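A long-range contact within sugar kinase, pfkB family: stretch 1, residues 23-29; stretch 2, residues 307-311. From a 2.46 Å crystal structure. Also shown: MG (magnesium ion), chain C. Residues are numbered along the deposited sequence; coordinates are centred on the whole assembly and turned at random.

Stretch 1, residues 23-29: LDREIFI
Stretch 2 (307-311) RKEKY

The ammonium group of Lys-308 sits over one face of the Phe-28 ring, a cation-pi contact. Lys-308 NZ lies 4.4 Å from the centroid of the Phe-28 ring, 9° off the ring normal. Lys-308 reaches there with chi1 p, chi2 and chi3 t and chi4 p, its CA-to-CB bond pointing sideways. Lys-308 NZ also donates to Glu-309 OE2 at 2.8 Å, a salt bridge, so the same charge meets both a ring and a carboxylate.

Residues 23-28 are extended strand. Every second residue, Asp-24, Glu-26 and Phe-28, all chi1 m, points its CA-to-CB bond toward residues 307-311, which form no regular helix or strand. The stretches run in opposite directions. Glu-26 CA and Glu-309 CA are 7.4 Å apart. Phe-28 CA and Lys-308 CA are 8.4 Å apart. Phe-28 has chi2 -79°, and Phe-28 CE1 lies 3.5 Å from Lys-308 O.

Phi/psi is -65/-30 at Lys-308, -83/157 at Glu-309 and -54/115 at Lys-310. Lys-310 (chi1 t, chi2 t, chi3 p, chi4 t) is held at both ends. Lys-310 N donates to Glu-26 OE1 at 3.0 Å, with an N-H...O angle of 159°. Lys-310 NZ forms a salt bridge with Asp-24 OD2 at 2.7 Å. Water 1 donates to Glu-26 OE1 at 2.7 Å and to Lys-310 O at 3.0 Å, bridging the stretches.

Magnesium binds Arg-307 O at 2.4 Å and Glu-309 O at 2.5 Å, linking two carbonyls of the loop.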

# COMPACT_ATOMS: atom_id res chain seq x y z
N LEU A 23 9.05 -3.39 -2.91
CA LEU A 23 7.98 -4.33 -3.20
C LEU A 23 6.92 -3.60 -4.01
O LEU A 23 6.40 -2.58 -3.58
CB LEU A 23 7.35 -4.84 -1.91
CG LEU A 23 8.21 -5.84 -1.18
CD1 LEU A 23 7.76 -5.98 0.26
CD2 LEU A 23 8.15 -7.17 -1.91
N ASP A 24 6.61 -4.11 -5.19
CA ASP A 24 5.61 -3.50 -6.04
C ASP A 24 4.29 -4.17 -5.75
O ASP A 24 4.17 -5.39 -5.90
CB ASP A 24 5.97 -3.69 -7.52
CG ASP A 24 7.00 -2.69 -8.00
OD1 ASP A 24 6.86 -1.49 -7.66
OD2 ASP A 24 7.94 -3.12 -8.73
N ARG A 25 3.31 -3.40 -5.31
CA ARG A 25 1.95 -3.87 -5.22
C ARG A 25 1.14 -3.34 -6.39
O ARG A 25 0.77 -2.17 -6.41
CB ARG A 25 1.30 -3.45 -3.92
CG ARG A 25 -0.17 -3.95 -3.83
CD ARG A 25 -0.57 -4.37 -2.43
NE ARG A 25 0.01 -5.65 -2.04
CZ ARG A 25 -0.43 -6.85 -2.43
NH1 ARG A 25 -1.47 -6.97 -3.25
NH2 ARG A 25 0.18 -7.94 -1.99
N GLU A 26 0.87 -4.22 -7.35
CA GLU A 26 0.04 -3.90 -8.51
C GLU A 26 -1.42 -4.27 -8.23
O GLU A 26 -1.74 -5.33 -7.70
CB GLU A 26 0.54 -4.65 -9.75
CG GLU A 26 2.05 -4.49 -10.10
CD GLU A 26 2.72 -5.83 -10.56
OE1 GLU A 26 2.50 -6.22 -11.75
OE2 GLU A 26 3.45 -6.48 -9.73
N ILE A 27 -2.31 -3.36 -8.58
CA ILE A 27 -3.73 -3.54 -8.35
C ILE A 27 -4.39 -3.18 -9.66
O ILE A 27 -4.09 -2.13 -10.23
CB ILE A 27 -4.23 -2.61 -7.24
CG1 ILE A 27 -3.30 -2.67 -6.02
CG2 ILE A 27 -5.67 -2.95 -6.83
CD1 ILE A 27 -3.42 -1.48 -5.11
N PHE A 28 -5.29 -4.03 -10.14
CA PHE A 28 -5.92 -3.86 -11.45
C PHE A 28 -7.39 -3.59 -11.24
O PHE A 28 -8.13 -4.44 -10.80
CB PHE A 28 -5.68 -5.12 -12.31
CG PHE A 28 -4.22 -5.41 -12.51
CD1 PHE A 28 -3.48 -4.69 -13.45
CD2 PHE A 28 -3.56 -6.33 -11.70
CE1 PHE A 28 -2.10 -4.92 -13.61
CE2 PHE A 28 -2.17 -6.56 -11.85
CZ PHE A 28 -1.44 -5.85 -12.80
N ILE A 29 -7.78 -2.35 -11.51
CA ILE A 29 -9.13 -1.87 -11.32
C ILE A 29 -9.59 -1.17 -12.59
O ILE A 29 -9.02 -0.17 -13.01
CB ILE A 29 -9.19 -0.84 -10.18
CG1 ILE A 29 -8.76 -1.44 -8.85
CG2 ILE A 29 -10.58 -0.28 -10.03
CD1 ILE A 29 -8.32 -0.39 -7.83
N ARG A 307 1.79 -7.30 -21.56
CA ARG A 307 0.92 -7.67 -20.45
C ARG A 307 0.71 -6.54 -19.48
O ARG A 307 1.61 -5.74 -19.26
CB ARG A 307 1.50 -8.85 -19.69
CG ARG A 307 1.78 -10.02 -20.57
CD ARG A 307 2.19 -11.22 -19.77
NE ARG A 307 2.77 -12.22 -20.65
CZ ARG A 307 3.07 -13.46 -20.28
NH1 ARG A 307 2.85 -13.87 -19.04
NH2 ARG A 307 3.59 -14.30 -21.17
N LYS A 308 -0.47 -6.49 -18.86
CA LYS A 308 -0.78 -5.46 -17.87
C LYS A 308 0.08 -5.55 -16.62
O LYS A 308 0.37 -4.54 -16.00
CB LYS A 308 -2.28 -5.45 -17.50
CG LYS A 308 -2.83 -6.68 -16.78
CD LYS A 308 -4.36 -6.53 -16.49
CE LYS A 308 -5.07 -7.86 -16.20
NZ LYS A 308 -4.25 -8.76 -15.34
N GLU A 309 0.52 -6.76 -16.28
CA GLU A 309 1.39 -6.95 -15.12
C GLU A 309 2.81 -6.66 -15.51
O GLU A 309 3.16 -6.75 -16.68
CB GLU A 309 1.36 -8.39 -14.58
CG GLU A 309 0.00 -9.01 -14.49
CD GLU A 309 -0.46 -9.62 -15.80
OE1 GLU A 309 0.40 -9.92 -16.67
OE2 GLU A 309 -1.69 -9.80 -15.95
N LYS A 310 3.61 -6.33 -14.51
CA LYS A 310 5.05 -6.35 -14.62
C LYS A 310 5.39 -7.74 -15.11
O LYS A 310 5.09 -8.73 -14.43
CB LYS A 310 5.72 -6.08 -13.26
CG LYS A 310 7.24 -5.89 -13.34
CD LYS A 310 7.82 -5.16 -12.11
CE LYS A 310 7.70 -5.99 -10.84
NZ LYS A 310 8.60 -5.50 -9.75
N TYR A 311 5.94 -7.80 -16.32
CA TYR A 311 6.33 -9.03 -16.96
C TYR A 311 7.70 -8.82 -17.58
O TYR A 311 7.90 -7.94 -18.39
CB TYR A 311 5.30 -9.41 -18.03
CG TYR A 311 5.73 -10.48 -19.01
CD1 TYR A 311 5.92 -11.81 -18.61
CD2 TYR A 311 5.89 -10.18 -20.35
CE1 TYR A 311 6.31 -12.80 -19.53
CE2 TYR A 311 6.27 -11.14 -21.28
CZ TYR A 311 6.47 -12.45 -20.87
OH TYR A 311 6.86 -13.37 -21.84
MG MG C . 3.66 -4.93 -18.33
O HOH W 1 3.63 -8.62 -11.85